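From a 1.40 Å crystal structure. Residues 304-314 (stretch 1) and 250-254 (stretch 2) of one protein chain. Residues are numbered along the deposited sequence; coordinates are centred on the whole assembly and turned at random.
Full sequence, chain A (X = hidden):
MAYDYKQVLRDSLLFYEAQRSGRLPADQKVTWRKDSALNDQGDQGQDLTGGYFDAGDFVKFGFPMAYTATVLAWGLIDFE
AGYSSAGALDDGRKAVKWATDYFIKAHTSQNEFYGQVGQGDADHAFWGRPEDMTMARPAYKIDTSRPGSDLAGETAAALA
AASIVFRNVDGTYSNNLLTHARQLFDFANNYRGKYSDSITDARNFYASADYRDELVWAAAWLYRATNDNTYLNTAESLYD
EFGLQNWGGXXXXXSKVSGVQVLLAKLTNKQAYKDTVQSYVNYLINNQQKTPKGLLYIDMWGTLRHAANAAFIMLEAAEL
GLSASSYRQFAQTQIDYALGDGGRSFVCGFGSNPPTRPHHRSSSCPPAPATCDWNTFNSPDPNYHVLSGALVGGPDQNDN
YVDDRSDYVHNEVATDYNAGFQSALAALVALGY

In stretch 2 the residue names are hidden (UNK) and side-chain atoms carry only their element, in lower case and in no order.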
# COMPACT_ATOMS: atom_id res chain seq x y z
N LEU A 304 12.31 -2.04 -5.73
CA LEU A 304 12.06 -3.19 -4.87
C LEU A 304 10.57 -3.42 -4.67
O LEU A 304 10.11 -4.56 -4.60
CB LEU A 304 12.77 -3.02 -3.52
CG LEU A 304 14.30 -3.12 -3.63
CD1 LEU A 304 14.95 -2.65 -2.35
CD2 LEU A 304 14.70 -4.56 -3.94
N ARG A 305 9.81 -2.33 -4.59
CA ARG A 305 8.36 -2.41 -4.44
C ARG A 305 7.76 -3.19 -5.61
O ARG A 305 6.86 -4.01 -5.43
CB ARG A 305 7.77 -0.99 -4.37
CG ARG A 305 6.27 -0.87 -4.66
CD ARG A 305 5.98 -0.79 -6.16
NE ARG A 305 6.69 0.30 -6.82
CZ ARG A 305 6.30 1.57 -6.84
NH1 ARG A 305 5.19 1.95 -6.21
NH2 ARG A 305 7.02 2.48 -7.48
N HIS A 306 8.26 -2.93 -6.82
CA HIS A 306 7.74 -3.65 -7.99
C HIS A 306 8.07 -5.13 -7.91
O HIS A 306 7.23 -5.97 -8.24
CB HIS A 306 8.30 -3.06 -9.29
CG HIS A 306 7.69 -1.74 -9.67
ND1 HIS A 306 6.34 -1.59 -9.90
CD2 HIS A 306 8.24 -0.53 -9.88
CE1 HIS A 306 6.09 -0.34 -10.23
NE2 HIS A 306 7.23 0.33 -10.22
N ALA A 307 9.28 -5.46 -7.46
CA ALA A 307 9.68 -6.87 -7.35
C ALA A 307 8.87 -7.57 -6.26
O ALA A 307 8.47 -8.73 -6.43
CB ALA A 307 11.17 -6.96 -7.05
N ALA A 308 8.63 -6.89 -5.15
CA ALA A 308 7.86 -7.48 -4.07
C ALA A 308 6.39 -7.62 -4.46
O ALA A 308 5.73 -8.59 -4.08
CB ALA A 308 7.99 -6.64 -2.80
N ASN A 309 5.86 -6.67 -5.23
CA ASN A 309 4.47 -6.75 -5.67
C ASN A 309 4.32 -7.95 -6.59
O ASN A 309 3.34 -8.68 -6.52
CB ASN A 309 4.06 -5.48 -6.43
CG ASN A 309 3.82 -4.30 -5.52
OD1 ASN A 309 4.01 -4.40 -4.30
ND2 ASN A 309 3.40 -3.18 -6.09
N ALA A 310 5.31 -8.15 -7.47
CA ALA A 310 5.29 -9.28 -8.38
C ALA A 310 5.36 -10.57 -7.56
O ALA A 310 4.66 -11.54 -7.86
CB ALA A 310 6.46 -9.20 -9.35
N ALA A 311 6.19 -10.56 -6.52
CA ALA A 311 6.33 -11.74 -5.67
C ALA A 311 4.98 -12.09 -5.05
O ALA A 311 4.62 -13.27 -4.96
CB ALA A 311 7.36 -11.48 -4.57
N PHE A 312 4.22 -11.08 -4.63
CA PHE A 312 2.92 -11.37 -4.03
C PHE A 312 1.95 -11.95 -5.05
O PHE A 312 1.19 -12.86 -4.73
CB PHE A 312 2.30 -10.12 -3.40
CG PHE A 312 1.07 -10.42 -2.61
CD1 PHE A 312 1.13 -11.26 -1.50
CD2 PHE A 312 -0.17 -9.91 -3.00
CE1 PHE A 312 -0.02 -11.60 -0.80
CE2 PHE A 312 -1.32 -10.25 -2.29
CZ PHE A 312 -1.25 -11.10 -1.19
N ILE A 313 1.98 -11.44 -6.28
CA ILE A 313 1.10 -11.97 -7.31
C ILE A 313 1.46 -13.44 -7.54
O ILE A 313 0.58 -14.27 -7.73
CB ILE A 313 1.25 -11.18 -8.64
CG1 ILE A 313 0.59 -9.80 -8.49
CG2 ILE A 313 0.61 -11.95 -9.80
CD1 ILE A 313 -0.91 -9.85 -8.21
N MET A 314 2.75 -13.75 -7.50
CA MET A 314 3.20 -15.12 -7.69
C MET A 314 2.71 -16.02 -6.56
O MET A 314 2.30 -17.16 -6.80
CB MET A 314 4.73 -15.18 -7.76
CG MET A 314 5.30 -14.58 -9.03
SD MET A 314 7.08 -14.74 -9.10
CE MET A 314 7.46 -13.53 -10.37
N UNK A 250 0.40 -6.78 -13.95
CA UNK A 250 1.06 -6.16 -12.82
C UNK A 250 0.14 -5.78 -11.67
O UNK A 250 -1.09 -5.82 -11.78
N UNK A 251 0.76 -5.43 -10.55
CA UNK A 251 0.05 -5.01 -9.35
C UNK A 251 0.77 -3.77 -8.84
O UNK A 251 1.94 -3.84 -8.48
c UNK A 251 -0.46 -5.73 -6.91
c UNK A 251 0.10 -6.11 -8.29
c UNK A 251 -1.94 -5.42 -7.03
c UNK A 251 -0.23 -6.87 -5.93
N UNK A 252 0.06 -2.64 -8.85
CA UNK A 252 0.63 -1.38 -8.39
C UNK A 252 -0.52 -0.49 -7.94
O UNK A 252 -1.68 -0.81 -8.20
c UNK A 252 1.39 -0.70 -9.53
c UNK A 252 2.31 0.41 -9.04
n UNK A 252 2.55 0.45 -7.73
o UNK A 252 2.81 1.22 -9.83
N UNK A 253 -0.21 0.61 -7.27
CA UNK A 253 -1.24 1.52 -6.79
C UNK A 253 -2.10 2.09 -7.92
O UNK A 253 -3.28 2.37 -7.72
c UNK A 253 0.30 3.54 -6.79
c UNK A 253 -0.63 2.68 -6.00
c UNK A 253 1.13 5.14 -8.21
c UNK A 253 -1.24 6.44 -8.71
c UNK A 253 -1.26 5.34 -7.85
c UNK A 253 1.15 6.24 -9.07
c UNK A 253 1.65 3.37 -6.94
n UNK A 253 2.15 4.32 -7.79
c UNK A 253 -0.05 4.67 -7.59
c UNK A 253 -0.04 6.88 -9.31
N UNK A 254 -1.52 2.25 -9.11
CA UNK A 254 -2.26 2.82 -10.24
C UNK A 254 -2.77 1.84 -11.28
O UNK A 254 -3.61 2.19 -12.12
c UNK A 254 -0.12 3.32 -11.51
c UNK A 254 -1.40 3.88 -10.95
o UNK A 254 0.57 4.06 -12.26
o UNK A 254 0.22 2.16 -11.22
O HOH W 1 4.38 -3.55 -9.65

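Position 250 carries no side-chain atoms beyond the backbone. Its phi/psi of 132/169° would jam a CB against the carbonyl oxygen of the preceding residue, a restriction that by itself calls for glycine; nothing of the helix 304-314 lies near enough to matter. The residue is Gly-250.

Position 251 has four side-chain carbons and no heteroatom, forked at the second carbon. Its CA-to-CB bond points toward the helix, and its CA lies 6.0 Å from the CA of Asn-309, the closest pair of CA atoms across the two stretches. The first side-chain carbon, CB, sits 3.7 Å from Ile-313 CG1, and one arm of the fork reaches the edge of the Phe-312 ring. Four carbons branched at the second, rather than at the first, identify Leu-251, with chi1 t and chi2 p. The arm at the ring is CD2 of Leu-251, 4.2 Å from CD2 of Phe-312.

At position 252 two side-chain carbons are present, the second bearing one oxygen and one nitrogen. CA-to-CB runs sideways to the helix, but the end of the side chain comes nearer, and the terminal carbon lies over one face of the Arg-305 guanidinium while the polar tip approaches the edge of the His-306 ring. A short chain ending in a carboxamide is asparagine, Asn-252. The orientation of this amide is uncertain, so the two terminal atoms are best treated as a flat polar group packed against Arg-305 and His-306.

Position 253 shows one carbon followed by fused five- and six-membered rings that together hold eight carbons and one nitrogen, an indole. A carbon of the five-membered ring comes 3.9 Å from Arg-305 NH1, which lies at the edge of the ring system. The residue is Trp-253, chi1 p, and the carbon is its CD1. Most of the indole lies away from stretch 1, and the contact covers only 14 Å² of the residue.

Position 254 ends in a second carbon carrying two oxygens, a carboxylate on a single CB. Its side chain makes no contact with stretch 1. This is Asp-254; the nearest approach is Asp-254 OD2 to His-306 CE1, 6.5 Å.

The contact joins a helix to a segment without regular secondary structure, extended at Leu-251 and Asn-252, and buries 320 Å² in all. Leu-251 contributes most: its side chain packs on Ile-313 and Phe-312, while its carbonyl turns to the polar part of the same helical face. There Asn-309 ND2 donates a hydrogen bond to Leu-251 O at 2.9 Å, with an N-H...O angle of 139°. A water also donates to Leu-251 O, at 2.7 Å, and hydrogen-bonds to His-306 ND1 at 2.8 Å, so one carbonyl is tied to the helix both directly and through solvent. Arg-305, Asn-309 and Ile-313 are spaced four residues apart and therefore line one side of the helix, which lets the segment meet apolar packing at one end and polar side chains at the other.

Stretch 2 (250-254) GLNWD
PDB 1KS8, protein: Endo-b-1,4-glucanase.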